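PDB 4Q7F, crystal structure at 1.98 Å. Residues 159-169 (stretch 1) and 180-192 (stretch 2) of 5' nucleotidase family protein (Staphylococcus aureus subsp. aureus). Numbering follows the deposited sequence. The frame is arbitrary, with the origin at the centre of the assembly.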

# COMPACT_ATOMS: atom_id res chain seq x y z
N VAL A 159 15.66 6.65 18.95
CA VAL A 159 14.84 6.33 17.80
C VAL A 159 13.46 5.87 18.24
O VAL A 159 13.33 5.01 19.11
CB VAL A 159 15.46 5.23 16.93
CG1 VAL A 159 14.63 5.02 15.68
CG2 VAL A 159 16.88 5.58 16.55
N ILE A 160 12.44 6.44 17.65
CA ILE A 160 11.09 6.02 17.95
C ILE A 160 10.40 5.59 16.66
O ILE A 160 10.44 6.31 15.66
CB ILE A 160 10.27 7.10 18.68
CG1 ILE A 160 8.87 6.57 19.00
CG2 ILE A 160 10.16 8.38 17.85
CD1 ILE A 160 8.07 7.48 19.92
N GLY A 161 9.80 4.40 16.69
CA GLY A 161 9.05 3.84 15.56
C GLY A 161 7.55 4.03 15.74
O GLY A 161 6.99 3.76 16.80
N LEU A 162 6.91 4.51 14.69
CA LEU A 162 5.49 4.79 14.70
C LEU A 162 4.85 4.33 13.41
O LEU A 162 5.51 4.29 12.36
CB LEU A 162 5.26 6.29 14.86
CG LEU A 162 5.68 6.84 16.22
CD1 LEU A 162 5.87 8.35 16.22
CD2 LEU A 162 4.68 6.39 17.28
N THR A 163 3.56 4.01 13.50
CA THR A 163 2.82 3.50 12.36
C THR A 163 1.48 4.24 12.18
O THR A 163 0.83 4.64 13.15
CB THR A 163 2.54 1.99 12.56
OG1 THR A 163 3.79 1.26 12.68
CG2 THR A 163 1.76 1.43 11.40
N THR A 164 1.08 4.44 10.95
CA THR A 164 -0.24 5.06 10.66
C THR A 164 -1.36 4.40 11.51
O THR A 164 -1.49 3.16 11.56
CB THR A 164 -0.58 5.01 9.17
OG1 THR A 164 -1.90 5.56 8.93
CG2 THR A 164 -0.51 3.57 8.65
N GLN A 165 -2.15 5.23 12.17
CA GLN A 165 -3.23 4.74 13.02
C GLN A 165 -4.44 4.25 12.23
O GLN A 165 -5.31 3.61 12.79
CB GLN A 165 -3.72 5.87 13.95
CG GLN A 165 -4.43 7.01 13.21
CD GLN A 165 -4.70 8.21 14.09
OE1 GLN A 165 -5.09 8.07 15.23
NE2 GLN A 165 -4.50 9.41 13.56
N PHE A 166 -4.44 4.45 10.92
CA PHE A 166 -5.65 4.24 10.10
C PHE A 166 -5.94 2.79 9.71
O PHE A 166 -6.88 2.53 8.99
CB PHE A 166 -5.52 5.10 8.84
CG PHE A 166 -6.78 5.78 8.42
CD1 PHE A 166 -7.31 6.79 9.20
CD2 PHE A 166 -7.39 5.50 7.21
CE1 PHE A 166 -8.45 7.46 8.82
CE2 PHE A 166 -8.53 6.17 6.81
CZ PHE A 166 -9.07 7.15 7.62
N ILE A 167 -5.13 1.85 10.19
CA ILE A 167 -5.28 0.43 9.88
C ILE A 167 -6.72 -0.15 9.98
O ILE A 167 -7.09 -0.97 9.13
CB ILE A 167 -4.24 -0.41 10.65
CG1 ILE A 167 -2.83 -0.07 10.13
CG2 ILE A 167 -4.52 -1.90 10.48
CD1 ILE A 167 -1.63 -0.60 10.93
N PRO A 168 -7.53 0.24 11.01
CA PRO A 168 -8.91 -0.24 11.09
C PRO A 168 -9.76 0.08 9.87
O PRO A 168 -10.74 -0.63 9.62
CB PRO A 168 -9.47 0.47 12.34
CG PRO A 168 -8.26 0.62 13.21
CD PRO A 168 -7.16 0.98 12.24
N HIS A 169 -9.40 1.11 9.11
CA HIS A 169 -10.15 1.46 7.91
C HIS A 169 -9.81 0.59 6.70
O HIS A 169 -10.43 0.74 5.65
CB HIS A 169 -9.90 2.92 7.55
CG HIS A 169 -10.45 3.89 8.55
ND1 HIS A 169 -11.61 4.59 8.33
CD2 HIS A 169 -9.99 4.28 9.76
CE1 HIS A 169 -11.85 5.37 9.38
NE2 HIS A 169 -10.87 5.20 10.25
N THR A 180 -4.98 -2.13 19.44
CA THR A 180 -5.39 -0.75 19.64
C THR A 180 -4.37 0.13 18.91
O THR A 180 -3.16 0.01 19.14
CB THR A 180 -5.40 -0.42 21.13
OG1 THR A 180 -6.24 -1.36 21.80
CG2 THR A 180 -5.90 1.00 21.37
N PHE A 181 -4.87 1.02 18.05
CA PHE A 181 -4.03 1.92 17.26
C PHE A 181 -4.11 3.35 17.76
O PHE A 181 -5.15 3.98 17.66
CB PHE A 181 -4.46 1.88 15.79
CG PHE A 181 -4.49 0.50 15.23
CD1 PHE A 181 -5.60 -0.31 15.43
CD2 PHE A 181 -3.41 -0.02 14.56
CE1 PHE A 181 -5.63 -1.61 14.95
CE2 PHE A 181 -3.42 -1.31 14.08
CZ PHE A 181 -4.53 -2.11 14.27
N HIS A 182 -3.01 3.87 18.27
CA HIS A 182 -3.02 5.23 18.79
C HIS A 182 -2.43 6.24 17.79
O HIS A 182 -1.57 5.90 16.97
CB HIS A 182 -2.24 5.30 20.10
CG HIS A 182 -2.78 4.39 21.16
ND1 HIS A 182 -3.73 4.79 22.07
CD2 HIS A 182 -2.48 3.11 21.47
CE1 HIS A 182 -4.02 3.78 22.88
NE2 HIS A 182 -3.27 2.75 22.54
N SER A 183 -2.92 7.48 17.87
CA SER A 183 -2.39 8.56 17.04
C SER A 183 -0.86 8.65 17.15
O SER A 183 -0.33 8.68 18.26
CB SER A 183 -2.97 9.88 17.53
OG SER A 183 -2.22 10.97 17.04
N ALA A 184 -0.17 8.71 16.02
CA ALA A 184 1.28 8.82 16.00
C ALA A 184 1.69 10.17 16.58
O ALA A 184 2.70 10.27 17.26
CB ALA A 184 1.83 8.67 14.59
N PHE A 185 0.88 11.19 16.34
CA PHE A 185 1.15 12.51 16.89
C PHE A 185 1.13 12.48 18.42
O PHE A 185 2.02 13.04 19.08
CB PHE A 185 0.11 13.52 16.41
CG PHE A 185 0.29 14.90 16.98
CD1 PHE A 185 -0.11 15.19 18.27
CD2 PHE A 185 0.86 15.91 16.22
CE1 PHE A 185 0.07 16.45 18.80
CE2 PHE A 185 1.03 17.18 16.74
CZ PHE A 185 0.64 17.45 18.04
N GLU A 186 0.09 11.85 18.98
CA GLU A 186 -0.07 11.81 20.44
C GLU A 186 1.02 11.01 21.13
O GLU A 186 1.52 11.42 22.17
CB GLU A 186 -1.44 11.25 20.83
CG GLU A 186 -2.61 12.10 20.37
CD GLU A 186 -3.95 11.52 20.78
OE1 GLU A 186 -3.98 10.61 21.64
OE2 GLU A 186 -4.97 12.00 20.25
N ILE A 187 1.37 9.86 20.57
CA ILE A 187 2.42 9.04 21.17
C ILE A 187 3.77 9.77 21.09
O ILE A 187 4.56 9.73 22.03
CB ILE A 187 2.48 7.64 20.54
CG1 ILE A 187 1.17 6.90 20.80
CG2 ILE A 187 3.65 6.84 21.10
CD1 ILE A 187 0.75 6.81 22.26
N LEU A 188 4.03 10.42 19.96
CA LEU A 188 5.26 11.18 19.81
C LEU A 188 5.30 12.28 20.86
O LEU A 188 6.29 12.42 21.58
CB LEU A 188 5.38 11.79 18.40
CG LEU A 188 6.62 12.67 18.17
CD1 LEU A 188 7.90 11.89 18.42
CD2 LEU A 188 6.61 13.21 16.75
N GLN A 189 4.22 13.05 20.93
CA GLN A 189 4.09 14.15 21.88
C GLN A 189 4.38 13.72 23.31
O GLN A 189 5.01 14.44 24.09
CB GLN A 189 2.68 14.73 21.82
CG GLN A 189 2.48 15.91 22.77
CD GLN A 189 1.10 16.51 22.63
OE1 GLN A 189 0.97 17.72 22.51
NE2 GLN A 189 0.08 15.68 22.64
N GLN A 190 3.90 12.53 23.66
CA GLN A 190 4.07 12.00 25.00
C GLN A 190 5.50 11.50 25.26
O GLN A 190 6.01 11.66 26.35
CB GLN A 190 3.02 10.92 25.25
CG GLN A 190 1.60 11.50 25.23
CD GLN A 190 0.52 10.45 25.09
OE1 GLN A 190 0.74 9.27 25.36
NE2 GLN A 190 -0.67 10.88 24.68
N TYR A 191 6.14 10.92 24.24
CA TYR A 191 7.52 10.42 24.37
C TYR A 191 8.64 11.46 24.27
O TYR A 191 9.71 11.27 24.86
CB TYR A 191 7.81 9.36 23.32
CG TYR A 191 7.58 7.93 23.74
CD1 TYR A 191 8.61 7.19 24.33
CD2 TYR A 191 6.38 7.29 23.51
CE1 TYR A 191 8.43 5.87 24.68
CE2 TYR A 191 6.18 5.98 23.86
CZ TYR A 191 7.21 5.27 24.44
OH TYR A 191 7.02 3.96 24.79
N LEU A 192 8.43 12.53 23.51
CA LEU A 192 9.47 13.54 23.34
C LEU A 192 10.18 13.98 24.61
O LEU A 192 11.41 13.92 24.65
CB LEU A 192 8.99 14.76 22.57
CG LEU A 192 9.18 14.61 21.07
CD1 LEU A 192 8.50 15.75 20.34
CD2 LEU A 192 10.65 14.55 20.71
O HOH W 1 -6.29 5.99 16.59

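Strand 159-163 and helix 184-192 run nearly antiparallel: the angle between their N-to-C directions is 161°, and the axes come within 8.9 Å, close enough for side chains from each to touch. The register tightens toward the end of the strand and beyond it. CA of Ile160 lies 8.0 Å from CA of Leu188, CA of Leu162 is 6.0 Å from CA of Ala184, and CA of Gln165 is 5.2 Å from CA of Phe181, where loop meets strand. No direct hydrogen bond crosses between the stretches; the 565 Å² of buried surface comes from van der Waals contact, largely apolar but including Gln165, and one water bridges the polar atoms.

The alternation of the strand is visible in which residues face the helix. Ile160 and Leu162 point toward the helix, whereas Val159 is out of its reach and Gly161 has no side chain to offer. Ile160, with chi1 and chi2 both t, sets its CG2 4.2 Å from Leu188 CD1 and its CD1 3.9 Å from Tyr191 CG, thus touching two residues three apart, about one helical turn. Leu162 packs where the backbones are closer. Its CB lies 4.2 Å from Ala184 CB, the small methyl fitting the short CA separation, while its two terminal methyls diverge: CD2 reaches 4.0 Å from Ile187 CG2, and CD1 sits 4.1 Å from Leu188 CB.

The helix start is organised within its own stretch. Ser183 occupies the N-cap position, and its OG accepts a hydrogen bond from Glu186 N at 3.1 Å, with an N-H...acceptor angle of 165°. This satisfies an amide that has no preceding helical turn to supply a carbonyl. Across the contact, Gln165 OE1 approaches Ser183 CA to 3.3 Å, but its 3.5 Å separation from Ser183 N has too poor an angle for a hydrogen bond. The polar link is indirect: a water donates to Gln165 OE1 at 2.8 Å and to Phe181 O at 2.5 Å, joining side-chain amide to backbone carbonyl.

Phe181 anchors the other end of the interface, with 103 Å² covered by stretch 1. Pro168 CD stands over one face of its ring, 4.1 Å from the centroid and 22° off the normal, the geometry of a CH-pi contact in which a polarised proline C-H meets the aromatic electrons. Pro168 CG also comes within 3.6 Å of Phe181 CD1. Ile167 approaches obliquely, its CB 3.6 Å from Phe181 CE2, so consecutive residues of the 3-10 segment both pack against the same aromatic side chain.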